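Long-range contacts in importin subunit beta-1 (Saccharomyces cerevisiae, PDB 5OWU), which carries proteins into the nucleus together with importin alpha, the adaptor that recognises the classical nuclear localization signal of the cargo: residues A[497-508]-A[538-549]; A[267-275]-A[284-292]. All coordinates share one frame; numbering follows the deposited sequence. Where two conformers were deposited one is given.

Overall arrangement
Importin beta is built from HEAT repeats, and two contacts illustrate how such a chain is held together, once within a repeat and once between repeats. Followed from the N terminus, the chain first meets contact 2, where helix 260-274 turns through a short linker and folds back onto helix 280-306, closing HEAT 7 on itself. More than two hundred residues later, contact 1 joins helix 496-507 of HEAT 12 to helix 536-553 of HEAT 13, enclosing a longer loop that includes helix 516-530. The two loops follow in series, neither nested nor crossed. Their centres lie 48 Å apart, with nearest atoms about 32 Å from each other.

Contact 1 (A[497-508]-A[538-549]); sequences PALVDGLIGAAN and TSASISTFVMDK
F545 lays one ring face against the branch methyl of I504, whose CG2 sits 3.9 Å from the ring centroid, a CH-pi contact displaced toward the rim. The phenyl group reaches this place because its CG stands anti to the backbone N (chi1 162°), while the longer branch of I504 runs back past the ring, its CD1 4.0 Å from CB of F545. At the far end of the ring, CB of A507 lies 3.7 Å from CZ, and the amide of N508 comes in at the edge, its plane nearly perpendicular to the ring (81°) and its OD1 in the ring plane.

The same oxygen takes a hydrogen bond of 2.7 Å from NZ of K549, which approaches in the carbonyl plane. A bend at chi2 helps to bring the lysine to N508, the first residue beyond the helix. A water accepts from NZ and donates to O of A507, so the ammonium group meets the end of the helix directly at N508 and through water at A507, and Q552 gives it a further partner.

Toward the other end, CG1 of V500 meets CG1 of I542 at 3.8 Å, and CG2 of T538 packs 3.7 Å from CG of P497; the hydroxyl of T538 is hydrogen-bonded to O of V535.

The two helices run almost parallel, 13° apart, as first helices of successive HEAT repeats do. Behind them L503 is buried against helices 516-530, 467-484 and 452-463, while V546 and M547 rest on helix 563-586, continuing the stacked array.

Contact 2 (A[267-275]-A[284-292]); sequences LYALTIATM and SMTVEFWST
With chi1 at 65°, T271 holds its OG1 between the backbone N and the carbonyl carbon, and W290, with CG anti to its carbonyl carbon, extends its indole from the facing helix to meet it. NE1 of W290 donates to OG1 of T271 over 2.9 Å; the bond is bent (142°), the oxygen tilted out of the indole plane. That hydroxyl spends its own proton on O of L267, 2.8 Å from OG1, so donor and acceptor roles are both used in a buried setting.

The methyl of T271 packs 3.6 Å from CD2 of F289, whose CZ also meets CD1 of L267. Replacing T271 by a valine would probably leave the indole N-H without its acceptor and the W290 ring less firmly fixed. Beside the indole, CE of M275 lies 3.5 Å from CD1 of W290. CB of T286 lies 3.6 Å from O of T271, and the T286 hydroxyl is hydrogen-bonded to O of A283.

Helices 260-274 and 280-306 thus pack with the N-to-C directions of these segments 134° apart, a splayed, roughly antiparallel helical hairpin of the kind that makes up a HEAT repeat, here HEAT 7.

Contact 1 (A[497-508]-A[538-549])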
ATOM      1  N   PRO A 497     -21.511  29.082   5.726  1.00 30.35           N
ATOM      2  CA  PRO A 497     -22.866  28.759   6.205  1.00 30.99           C
ATOM      3  C   PRO A 497     -23.635  27.889   5.222  1.00 32.61           C
ATOM      4  O   PRO A 497     -24.062  26.776   5.561  1.00 37.01           O
ATOM      5  CB  PRO A 497     -23.516  30.139   6.384  1.00 36.84           C
ATOM      6  CG  PRO A 497     -22.358  31.066   6.619  1.00 44.41           C
ATOM      7  CD  PRO A 497     -21.234  30.529   5.770  1.00 31.86           C
ATOM      8  N   ALA A 498     -23.760  28.360   3.980  1.00 33.37           N
ATOM      9  CA  ALA A 498     -24.490  27.599   2.971  1.00 27.73           C
ATOM     10  C   ALA A 498     -23.925  26.189   2.833  1.00 25.36           C
ATOM     11  O   ALA A 498     -24.653  25.196   2.961  1.00 28.97           O
ATOM     12  CB  ALA A 498     -24.446  28.338   1.633  1.00 32.09           C
ATOM     13  N   LEU A 499     -22.616  26.080   2.603  1.00 31.28           N
ATOM     14  CA  LEU A 499     -22.002  24.763   2.492  1.00 26.75           C
ATOM     15  C   LEU A 499     -22.350  23.899   3.700  1.00 29.60           C
ATOM     16  O   LEU A 499     -22.841  22.771   3.555  1.00 30.33           O
ATOM     17  CB  LEU A 499     -20.482  24.903   2.329  1.00 25.25           C
ATOM     18  CG  LEU A 499     -20.042  25.454   0.972  1.00 27.86           C
ATOM     19  CD1 LEU A 499     -18.584  25.856   0.993  1.00 27.45           C
ATOM     20  CD2 LEU A 499     -20.283  24.430  -0.107  1.00 25.93           C
ATOM     21  N   VAL A 500     -22.168  24.438   4.910  1.00 28.15           N
ATOM     22  CA  VAL A 500     -22.437  23.625   6.093  1.00 32.04           C
ATOM     23  C   VAL A 500     -23.897  23.198   6.099  1.00 33.81           C
ATOM     24  O   VAL A 500     -24.220  22.013   6.274  1.00 29.63           O
ATOM     25  CB  VAL A 500     -22.042  24.384   7.373  1.00 39.12           C
ATOM     26  CG1 VAL A 500     -22.619  23.712   8.627  1.00 32.59           C
ATOM     27  CG2 VAL A 500     -20.526  24.440   7.482  1.00 38.76           C
ATOM     28  N   ASP A 501     -24.803  24.139   5.823  1.00 36.07           N
ATOM     29  CA  ASP A 501     -26.213  23.773   5.784  1.00 31.22           C
ATOM     30  C   ASP A 501     -26.423  22.622   4.809  1.00 40.06           C
ATOM     31  O   ASP A 501     -26.989  21.579   5.167  1.00 38.99           O
ATOM     32  CB  ASP A 501     -27.060  24.987   5.406  1.00 40.13           C
ATOM     33  CG  ASP A 501     -28.512  24.638   5.203  1.00 48.50           C
ATOM     34  OD1 ASP A 501     -29.249  24.567   6.206  1.00 56.56           O
ATOM     35  OD2 ASP A 501     -28.916  24.428   4.043  1.00 50.61           O
ATOM     36  N   GLY A 502     -25.875  22.752   3.598  1.00 34.98           N
ATOM     37  CA  GLY A 502     -26.045  21.692   2.623  1.00 27.94           C
ATOM     38  C   GLY A 502     -25.500  20.374   3.133  1.00 32.39           C
ATOM     39  O   GLY A 502     -26.162  19.333   3.041  1.00 29.52           O
ATOM     40  N   LEU A 503     -24.303  20.410   3.723  1.00 24.31           N
ATOM     41  CA  LEU A 503     -23.689  19.173   4.180  1.00 24.12           C
ATOM     42  C   LEU A 503     -24.520  18.556   5.292  1.00 30.11           C
ATOM     43  O   LEU A 503     -24.730  17.336   5.313  1.00 27.63           O
ATOM     44  CB  LEU A 503     -22.255  19.439   4.638  1.00 24.31           C
ATOM     45  CG  LEU A 503     -21.239  19.704   3.515  1.00 25.04           C
ATOM     46  CD1 LEU A 503     -19.902  20.160   4.062  1.00 23.07           C
ATOM     47  CD2 LEU A 503     -21.051  18.460   2.683  1.00 23.76           C
ATOM     48  N   ILE A 504     -25.066  19.388   6.188  1.00 34.28           N
ATOM     49  CA  ILE A 504     -25.886  18.821   7.252  1.00 31.20           C
ATOM     50  C   ILE A 504     -27.059  18.086   6.631  1.00 31.33           C
ATOM     51  O   ILE A 504     -27.376  16.950   7.011  1.00 35.31           O
ATOM     52  CB  ILE A 504     -26.335  19.913   8.244  1.00 37.43           C
ATOM     53  CG1 ILE A 504     -25.157  20.333   9.129  1.00 30.73           C
ATOM     54  CG2 ILE A 504     -27.483  19.405   9.129  1.00 35.40           C
ATOM     55  CD1 ILE A 504     -25.459  21.518  10.037  1.00 31.14           C
ATOM     56  N   GLY A 505     -27.650  18.678   5.591  1.00 31.47           N
ATOM     57  CA  GLY A 505     -28.768  18.033   4.931  1.00 27.31           C
ATOM     58  C   GLY A 505     -28.400  16.664   4.398  1.00 36.65           C
ATOM     59  O   GLY A 505     -29.171  15.710   4.532  1.00 26.99           O
ATOM     60  N   ALA A 506     -27.209  16.542   3.804  1.00 33.08           N
ATOM     61  CA  ALA A 506     -26.805  15.249   3.265  1.00 28.85           C
ATOM     62  C   ALA A 506     -26.451  14.291   4.386  1.00 24.62           C
ATOM     63  O   ALA A 506     -26.677  13.079   4.266  1.00 25.66           O
ATOM     64  CB  ALA A 506     -25.620  15.411   2.307  1.00 28.67           C
ATOM     65  N   ALA A 507     -25.928  14.816   5.493  1.00 25.79           N
ATOM     66  CA  ALA A 507     -25.642  13.960   6.632  1.00 30.20           C
ATOM     67  C   ALA A 507     -26.923  13.463   7.279  1.00 31.68           C
ATOM     68  O   ALA A 507     -26.912  12.405   7.914  1.00 29.83           O
ATOM     69  CB  ALA A 507     -24.781  14.710   7.645  1.00 23.47           C
ATOM     70  N   ASN A 508     -28.026  14.187   7.099  1.00 29.81           N
ATOM     71  CA  ASN A 508     -29.324  13.795   7.623  1.00 27.17           C
ATOM     72  C   ASN A 508     -30.072  12.845   6.697  1.00 40.59           C
ATOM     73  O   ASN A 508     -31.262  12.599   6.916  1.00 34.58           O
ATOM     74  CB  ASN A 508     -30.184  15.034   7.884  1.00 30.46           C
ATOM     75  CG  ASN A 508     -30.033  15.563   9.281  1.00 38.99           C
ATOM     76  OD1 ASN A 508     -29.887  14.799  10.236  1.00 42.47           O
ATOM     77  ND2 ASN A 508     -30.068  16.884   9.416  1.00 41.34           N
ATOM     78  N   THR A 538     -20.902  28.878  12.227  1.00 34.28           N
ATOM     79  CA  THR A 538     -21.111  27.624  11.508  1.00 27.35           C
ATOM     80  C   THR A 538     -20.475  26.466  12.259  1.00 31.67           C
ATOM     81  O   THR A 538     -21.035  25.364  12.297  1.00 32.49           O
ATOM     82  CB  THR A 538     -20.562  27.691  10.076  1.00 29.07           C
ATOM     83  OG1 THR A 538     -19.126  27.643  10.096  1.00 48.28           O
ATOM     84  CG2 THR A 538     -21.025  28.950   9.390  1.00 30.63           C
ATOM     85  N   SER A 539     -19.314  26.695  12.877  1.00 34.12           N
ATOM     86  CA  SER A 539     -18.754  25.673  13.755  1.00 41.95           C
ATOM     87  C   SER A 539     -19.767  25.280  14.823  1.00 43.97           C
ATOM     88  O   SER A 539     -20.036  24.091  15.043  1.00 35.75           O
ATOM     89  CB  SER A 539     -17.461  26.176  14.396  1.00 47.92           C
ATOM     90  OG  SER A 539     -16.435  26.298  13.432  1.00 42.20           O
ATOM     91  N   ALA A 540     -20.371  26.276  15.478  1.00 35.60           N
ATOM     92  CA  ALA A 540     -21.400  25.966  16.460  1.00 37.27           C
ATOM     93  C   ALA A 540     -22.498  25.123  15.831  1.00 32.82           C
ATOM     94  O   ALA A 540     -22.928  24.116  16.412  1.00 37.55           O
ATOM     95  CB  ALA A 540     -21.970  27.254  17.058  1.00 37.66           C
ATOM     96  N   SER A 541     -22.913  25.470  14.605  1.00 33.28           N
ATOM     97  CA  SER A 541     -23.986  24.717  13.969  1.00 30.57           C
ATOM     98  C   SER A 541     -23.607  23.253  13.823  1.00 34.79           C
ATOM     99  O   SER A 541     -24.445  22.366  14.034  1.00 31.25           O
ATOM    100  CB  SER A 541     -24.340  25.322  12.607  1.00 30.78           C
ATOM    101  OG  SER A 541     -24.919  26.600  12.775  1.00 50.71           O
ATOM    102  N   ILE A 542     -22.347  22.972  13.478  1.00 34.93           N
ATOM    103  CA  ILE A 542     -21.926  21.581  13.333  1.00 30.98           C
ATOM    104  C   ILE A 542     -21.987  20.885  14.684  1.00 29.16           C
ATOM    105  O   ILE A 542     -22.530  19.779  14.817  1.00 30.26           O
ATOM    106  CB  ILE A 542     -20.516  21.499  12.714  1.00 31.71           C
ATOM    107  CG1 ILE A 542     -20.513  22.106  11.309  1.00 33.80           C
ATOM    108  CG2 ILE A 542     -20.042  20.046  12.651  1.00 29.50           C
ATOM    109  CD1 ILE A 542     -19.118  22.283  10.718  1.00 38.90           C
ATOM    110  N   SER A 543     -21.470  21.549  15.719  1.00 30.83           N
ATOM    111  CA  SER A 543     -21.418  20.926  17.037  1.00 36.87           C
ATOM    112  C   SER A 543     -22.816  20.520  17.482  1.00 34.41           C
ATOM    113  O   SER A 543     -23.091  19.339  17.743  1.00 31.95           O
ATOM    114  CB  SER A 543     -20.777  21.894  18.032  1.00 37.35           C
ATOM    115  OG  SER A 543     -20.832  21.379  19.349  1.00 44.47           O
ATOM    116  N   THR A 544     -23.732  21.496  17.501  1.00 36.40           N
ATOM    117  CA  THR A 544     -25.130  21.231  17.823  1.00 40.76           C
ATOM    118  C   THR A 544     -25.668  20.069  17.008  1.00 35.22           C
ATOM    119  O   THR A 544     -26.333  19.175  17.548  1.00 34.85           O
ATOM    120  CB  THR A 544     -25.966  22.491  17.566  1.00 42.81           C
ATOM    121  OG1 THR A 544     -25.544  23.531  18.449  1.00 41.13           O
ATOM    122  CG2 THR A 544     -27.458  22.235  17.778  1.00 43.14           C
ATOM    123  N   PHE A 545     -25.370  20.050  15.707  1.00 33.93           N
ATOM    124  CA  PHE A 545     -25.940  19.023  14.848  1.00 27.31           C
ATOM    125  C   PHE A 545     -25.453  17.640  15.255  1.00 31.58           C
ATOM    126  O   PHE A 545     -26.248  16.696  15.351  1.00 34.40           O
ATOM    127  CB  PHE A 545     -25.603  19.298  13.380  1.00 34.45           C
ATOM    128  CG  PHE A 545     -25.781  18.094  12.491  1.00 26.20           C
ATOM    129  CD1 PHE A 545     -27.045  17.660  12.131  1.00 33.04           C
ATOM    130  CD2 PHE A 545     -24.687  17.385  12.037  1.00 31.37           C
ATOM    131  CE1 PHE A 545     -27.207  16.547  11.323  1.00 35.45           C
ATOM    132  CE2 PHE A 545     -24.844  16.277  11.228  1.00 28.71           C
ATOM    133  CZ  PHE A 545     -26.093  15.855  10.874  1.00 31.81           C
ATOM    134  N   VAL A 546     -24.151  17.493  15.517  1.00 33.76           N
ATOM    135  CA  VAL A 546     -23.639  16.139  15.697  1.00 30.33           C
ATOM    136  C   VAL A 546     -24.061  15.594  17.055  1.00 30.26           C
ATOM    137  O   VAL A 546     -24.527  14.454  17.162  1.00 39.90           O
ATOM    138  CB  VAL A 546     -22.111  16.091  15.490  1.00 28.52           C
ATOM    139  CG1 VAL A 546     -21.773  16.405  14.028  1.00 29.91           C
ATOM    140  CG2 VAL A 546     -21.377  17.029  16.449  1.00 39.19           C
ATOM    141  N   MET A 547     -23.970  16.416  18.101  1.00 37.29           N
ATOM    142  CA  MET A 547     -24.422  15.987  19.421  1.00 32.50           C
ATOM    143  C   MET A 547     -25.876  15.534  19.363  1.00 38.74           C
ATOM    144  O   MET A 547     -26.192  14.371  19.655  1.00 39.89           O
ATOM    145  CB  MET A 547     -24.209  17.118  20.431  1.00 30.58           C
ATOM    146  CG  MET A 547     -22.721  17.383  20.672  1.00 35.15           C
ATOM    147  SD  MET A 547     -22.285  18.589  21.939  1.00 42.51           S
ATOM    148  CE  MET A 547     -23.186  20.047  21.409  1.00 51.44           C
ATOM    149  N   ASP A 548     -26.774  16.425  18.928  1.00 39.49           N
ATOM    150  CA  ASP A 548     -28.168  16.043  18.735  0.59 38.92           C
ATOM    151  C   ASP A 548     -28.268  14.773  17.894  1.00 38.20           C
ATOM    152  O   ASP A 548     -29.006  13.840  18.234  1.00 37.17           O
ATOM    153  CB  ASP A 548     -28.936  17.191  18.075  0.59 39.62           C
ATOM    154  CG  ASP A 548     -28.984  18.448  18.939  0.59 42.42           C
ATOM    155  OD1 ASP A 548     -28.214  18.542  19.918  0.59 44.68           O
ATOM    156  OD2 ASP A 548     -29.785  19.356  18.624  0.59 43.51           O
ATOM    157  N   LYS A 549     -27.507  14.711  16.799  1.00 39.12           N
ATOM    158  CA  LYS A 549     -27.623  13.564  15.906  1.00 32.65           C
ATOM    159  C   LYS A 549     -27.226  12.284  16.618  1.00 34.99           C
ATOM    160  O   LYS A 549     -27.878  11.241  16.459  1.00 33.03           O
ATOM    161  CB  LYS A 549     -26.763  13.774  14.662  1.00 30.99           C
ATOM    162  CG  LYS A 549     -27.033  12.771  13.549  1.00 34.44           C
ATOM    163  CD  LYS A 549     -28.381  13.042  12.888  1.00 33.95           C
ATOM    164  CE  LYS A 549     -28.709  11.982  11.859  1.00 36.70           C
ATOM    165  NZ  LYS A 549     -30.011  12.239  11.182  1.00 38.21           N
TER
HETATM  166  O   HOH W   1     -28.798  10.715   8.982  1.00 29.11           O

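Contact 2 (A[267-275]-A[284-292])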
ATOM      1  N   LEU A 267       6.603  -2.568 -30.824  1.00 41.03           N
ATOM      2  CA  LEU A 267       5.581  -2.518 -29.783  1.00 41.32           C
ATOM      3  C   LEU A 267       4.752  -1.240 -29.850  1.00 32.65           C
ATOM      4  O   LEU A 267       3.555  -1.250 -29.535  1.00 33.84           O
ATOM      5  CB  LEU A 267       6.238  -2.670 -28.415  1.00 40.61           C
ATOM      6  CG  LEU A 267       6.575  -4.099 -27.963  1.00 43.13           C
ATOM      7  CD1 LEU A 267       7.237  -4.132 -26.585  1.00 46.87           C
ATOM      8  CD2 LEU A 267       5.335  -4.973 -27.947  1.00 42.43           C
ATOM      9  N   TYR A 268       5.362  -0.127 -30.248  1.00 35.34           N
ATOM     10  CA  TYR A 268       4.607   1.110 -30.414  1.00 33.29           C
ATOM     11  C   TYR A 268       3.441   0.911 -31.382  1.00 41.09           C
ATOM     12  O   TYR A 268       2.267   1.131 -31.038  1.00 38.54           O
ATOM     13  CB  TYR A 268       5.566   2.206 -30.887  1.00 37.09           C
ATOM     14  CG  TYR A 268       4.922   3.361 -31.605  1.00 44.18           C
ATOM     15  CD1 TYR A 268       4.705   3.307 -32.977  1.00 42.21           C
ATOM     16  CD2 TYR A 268       4.555   4.518 -30.924  1.00 48.54           C
ATOM     17  CE1 TYR A 268       4.134   4.352 -33.647  1.00 51.85           C
ATOM     18  CE2 TYR A 268       3.975   5.574 -31.595  1.00 45.49           C
ATOM     19  CZ  TYR A 268       3.770   5.479 -32.957  1.00 52.37           C
ATOM     20  OH  TYR A 268       3.201   6.520 -33.647  1.00 59.80           O
ATOM     21  N   ALA A 269       3.755   0.455 -32.595  1.00 33.42           N
ATOM     22  CA  ALA A 269       2.727   0.230 -33.604  1.00 38.81           C
ATOM     23  C   ALA A 269       1.720  -0.822 -33.147  1.00 31.87           C
ATOM     24  O   ALA A 269       0.506  -0.616 -33.246  1.00 39.99           O
ATOM     25  CB  ALA A 269       3.386  -0.185 -34.921  1.00 35.92           C
ATOM     26  N   LEU A 270       2.210  -1.952 -32.627  1.00 37.50           N
ATOM     27  CA  LEU A 270       1.320  -3.051 -32.245  1.00 47.33           C
ATOM     28  C   LEU A 270       0.320  -2.617 -31.173  1.00 41.14           C
ATOM     29  O   LEU A 270      -0.898  -2.807 -31.320  1.00 38.70           O
ATOM     30  CB  LEU A 270       2.143  -4.242 -31.746  1.00 43.47           C
ATOM     31  CG  LEU A 270       3.077  -4.953 -32.738  1.00 46.58           C
ATOM     32  CD1 LEU A 270       3.842  -6.053 -32.031  1.00 46.94           C
ATOM     33  CD2 LEU A 270       2.307  -5.521 -33.915  1.00 44.58           C
ATOM     34  N   THR A 271       0.818  -2.039 -30.078  1.00 42.76           N
ATOM     35  CA  THR A 271      -0.069  -1.704 -28.969  1.00 34.61           C
ATOM     36  C   THR A 271      -1.022  -0.585 -29.353  1.00 35.44           C
ATOM     37  O   THR A 271      -2.199  -0.602 -28.966  1.00 40.37           O
ATOM     38  CB  THR A 271       0.745  -1.329 -27.727  1.00 30.43           C
ATOM     39  OG1 THR A 271       1.501  -0.135 -27.963  1.00 36.83           O
ATOM     40  CG2 THR A 271       1.684  -2.466 -27.346  1.00 36.03           C
ATOM     41  N   ILE A 272      -0.541   0.390 -30.135  1.00 34.08           N
ATOM     42  CA  ILE A 272      -1.438   1.441 -30.600  1.00 42.82           C
ATOM     43  C   ILE A 272      -2.543   0.846 -31.461  1.00 42.11           C
ATOM     44  O   ILE A 272      -3.708   1.251 -31.372  1.00 42.94           O
ATOM     45  CB  ILE A 272      -0.654   2.527 -31.358  1.00 41.37           C
ATOM     46  CG1 ILE A 272       0.175   3.334 -30.355  1.00 44.76           C
ATOM     47  CG2 ILE A 272      -1.608   3.436 -32.134  1.00 51.21           C
ATOM     48  CD1 ILE A 272       1.012   4.436 -30.969  1.00 64.03           C
ATOM     49  N   ALA A 273      -2.194  -0.120 -32.309  1.00 42.64           N
ATOM     50  CA  ALA A 273      -3.183  -0.737 -33.179  1.00 41.81           C
ATOM     51  C   ALA A 273      -4.258  -1.439 -32.364  1.00 43.85           C
ATOM     52  O   ALA A 273      -5.457  -1.222 -32.578  1.00 43.90           O
ATOM     53  CB  ALA A 273      -2.500  -1.720 -34.128  1.00 49.67           C
ATOM     54  N   THR A 274      -3.847  -2.278 -31.408  1.00 46.98           N
ATOM     55  CA  THR A 274      -4.835  -3.043 -30.653  1.00 56.75           C
ATOM     56  C   THR A 274      -5.598  -2.204 -29.630  1.00 54.95           C
ATOM     57  O   THR A 274      -6.629  -2.667 -29.128  1.00 43.33           O
ATOM     58  CB  THR A 274      -4.166  -4.231 -29.962  1.00 55.23           C
ATOM     59  OG1 THR A 274      -2.934  -3.817 -29.364  1.00 75.77           O
ATOM     60  CG2 THR A 274      -3.899  -5.339 -30.975  1.00 57.34           C
ATOM     61  N   MET A 275      -5.156  -0.981 -29.325  1.00 44.75           N
ATOM     62  CA  MET A 275      -5.955  -0.142 -28.435  1.00 43.43           C
ATOM     63  C   MET A 275      -7.323   0.187 -29.023  1.00 49.87           C
ATOM     64  O   MET A 275      -8.205   0.646 -28.289  1.00 45.58           O
ATOM     65  CB  MET A 275      -5.225   1.160 -28.110  1.00 37.47           C
ATOM     66  CG  MET A 275      -5.806   1.872 -26.904  1.00 37.93           C
ATOM     67  SD  MET A 275      -4.777   3.211 -26.302  1.00 40.47           S
ATOM     68  CE  MET A 275      -3.353   2.322 -25.706  1.00 33.31           C
ATOM     69  N   SER A 284      -8.037  -3.207 -23.099  1.00 32.21           N
ATOM     70  CA  SER A 284      -7.570  -3.023 -21.730  1.00 30.89           C
ATOM     71  C   SER A 284      -6.114  -3.434 -21.586  1.00 28.48           C
ATOM     72  O   SER A 284      -5.339  -2.764 -20.888  1.00 30.23           O
ATOM     73  CB  SER A 284      -8.438  -3.825 -20.756  1.00 41.66           C
ATOM     74  OG  SER A 284      -9.738  -3.281 -20.665  1.00 56.65           O
ATOM     75  N   MET A 285      -5.723  -4.536 -22.235  1.00 30.37           N
ATOM     76  CA  MET A 285      -4.320  -4.955 -22.204  1.00 44.51           C
ATOM     77  C   MET A 285      -3.406  -3.841 -22.698  1.00 34.98           C
ATOM     78  O   MET A 285      -2.393  -3.508 -22.055  1.00 34.39           O
ATOM     79  CB  MET A 285      -4.109  -6.197 -23.069  1.00 42.35           C
ATOM     80  CG  MET A 285      -4.863  -7.427 -22.635  1.00 36.16           C
ATOM     81  SD  MET A 285      -4.553  -8.767 -23.807  1.00 37.64           S
ATOM     82  CE  MET A 285      -6.090  -9.677 -23.676  1.00 50.29           C
ATOM     83  N   THR A 286      -3.736  -3.261 -23.858  1.00 36.26           N
ATOM     84  CA  THR A 286      -2.858  -2.216 -24.388  1.00 38.56           C
ATOM     85  C   THR A 286      -2.819  -1.019 -23.445  1.00 32.01           C
ATOM     86  O   THR A 286      -1.752  -0.424 -23.206  1.00 35.15           O
ATOM     87  CB  THR A 286      -3.308  -1.782 -25.786  1.00 35.81           C
ATOM     88  OG1 THR A 286      -4.519  -1.020 -25.702  1.00 51.54           O
ATOM     89  CG2 THR A 286      -3.535  -2.988 -26.679  1.00 49.21           C
ATOM     90  N   VAL A 287      -3.975  -0.669 -22.877  1.00 32.93           N
ATOM     91  CA  VAL A 287      -4.027   0.445 -21.941  1.00 25.78           C
ATOM     92  C   VAL A 287      -3.070   0.199 -20.784  1.00 26.23           C
ATOM     93  O   VAL A 287      -2.269   1.068 -20.426  1.00 31.56           O
ATOM     94  CB  VAL A 287      -5.469   0.667 -21.453  1.00 33.13           C
ATOM     95  CG1 VAL A 287      -5.510   1.715 -20.343  1.00 28.90           C
ATOM     96  CG2 VAL A 287      -6.347   1.102 -22.610  1.00 32.00           C
ATOM     97  N   GLU A 288      -3.127  -1.000 -20.191  1.00 28.41           N
ATOM     98  CA  GLU A 288      -2.254  -1.292 -19.059  1.00 28.31           C
ATOM     99  C   GLU A 288      -0.793  -1.168 -19.456  1.00 30.51           C
ATOM    100  O   GLU A 288       0.037  -0.709 -18.661  1.00 27.08           O
ATOM    101  CB  GLU A 288      -2.540  -2.692 -18.506  1.00 30.92           C
ATOM    102  CG  GLU A 288      -1.583  -3.124 -17.391  1.00 38.92           C
ATOM    103  CD  GLU A 288      -1.594  -2.176 -16.202  1.00 54.03           C
ATOM    104  OE1 GLU A 288      -2.611  -1.473 -16.001  1.00 56.66           O
ATOM    105  OE2 GLU A 288      -0.583  -2.134 -15.465  1.00 59.43           O
ATOM    106  N   PHE A 289      -0.455  -1.577 -20.681  1.00 33.33           N
ATOM    107  CA  PHE A 289       0.920  -1.403 -21.147  1.00 30.33           C
ATOM    108  C   PHE A 289       1.338   0.068 -21.128  1.00 30.84           C
ATOM    109  O   PHE A 289       2.427   0.427 -20.640  1.00 30.51           O
ATOM    110  CB  PHE A 289       1.059  -1.981 -22.553  1.00 36.24           C
ATOM    111  CG  PHE A 289       2.458  -1.936 -23.078  1.00 34.45           C
ATOM    112  CD1 PHE A 289       3.439  -2.702 -22.488  1.00 34.22           C
ATOM    113  CD2 PHE A 289       2.795  -1.127 -24.145  1.00 35.88           C
ATOM    114  CE1 PHE A 289       4.730  -2.679 -22.952  1.00 34.97           C
ATOM    115  CE2 PHE A 289       4.100  -1.100 -24.617  1.00 38.19           C
ATOM    116  CZ  PHE A 289       5.064  -1.877 -24.010  1.00 40.12           C
ATOM    117  N   TRP A 290       0.488   0.948 -21.659  1.00 34.54           N
ATOM    118  CA  TRP A 290       0.898   2.348 -21.706  1.00 31.61           C
ATOM    119  C   TRP A 290       0.879   2.989 -20.320  1.00 32.10           C
ATOM    120  O   TRP A 290       1.711   3.863 -20.033  1.00 27.47           O
ATOM    121  CB  TRP A 290       0.037   3.107 -22.714  1.00 27.27           C
ATOM    122  CG  TRP A 290       0.559   2.867 -24.090  1.00 37.68           C
ATOM    123  CD1 TRP A 290       0.104   1.956 -25.000  1.00 31.56           C
ATOM    124  CD2 TRP A 290       1.680   3.517 -24.699  1.00 29.39           C
ATOM    125  NE1 TRP A 290       0.869   2.008 -26.142  1.00 30.22           N
ATOM    126  CE2 TRP A 290       1.843   2.956 -25.981  1.00 29.71           C
ATOM    127  CE3 TRP A 290       2.563   4.520 -24.283  1.00 27.74           C
ATOM    128  CZ2 TRP A 290       2.841   3.374 -26.852  1.00 29.05           C
ATOM    129  CZ3 TRP A 290       3.555   4.928 -25.145  1.00 29.19           C
ATOM    130  CH2 TRP A 290       3.686   4.355 -26.417  1.00 30.77           C
ATOM    131  N   SER A 291      -0.011   2.536 -19.432  1.00 32.01           N
ATOM    132  CA  SER A 291       0.041   3.004 -18.052  1.00 28.63           C
ATOM    133  C   SER A 291       1.350   2.595 -17.392  1.00 29.64           C
ATOM    134  O   SER A 291       1.941   3.378 -16.642  1.00 29.04           O
ATOM    135  CB  SER A 291      -1.154   2.474 -17.257  1.00 35.67           C
ATOM    136  OG  SER A 291      -2.359   3.113 -17.656  1.00 32.44           O
ATOM    137  N   THR A 292       1.821   1.374 -17.657  1.00 29.44           N
ATOM    138  CA  THR A 292       3.111   0.959 -17.107  1.00 30.90           C
ATOM    139  C   THR A 292       4.223   1.882 -17.588  1.00 31.59           C
ATOM    140  O   THR A 292       5.053   2.349 -16.792  1.00 33.86           O
ATOM    141  CB  THR A 292       3.412  -0.493 -17.489  1.00 28.27           C
ATOM    142  OG1 THR A 292       2.389  -1.351 -16.967  1.00 32.09           O
ATOM    143  CG2 THR A 292       4.737  -0.931 -16.915  1.00 28.71           C
TER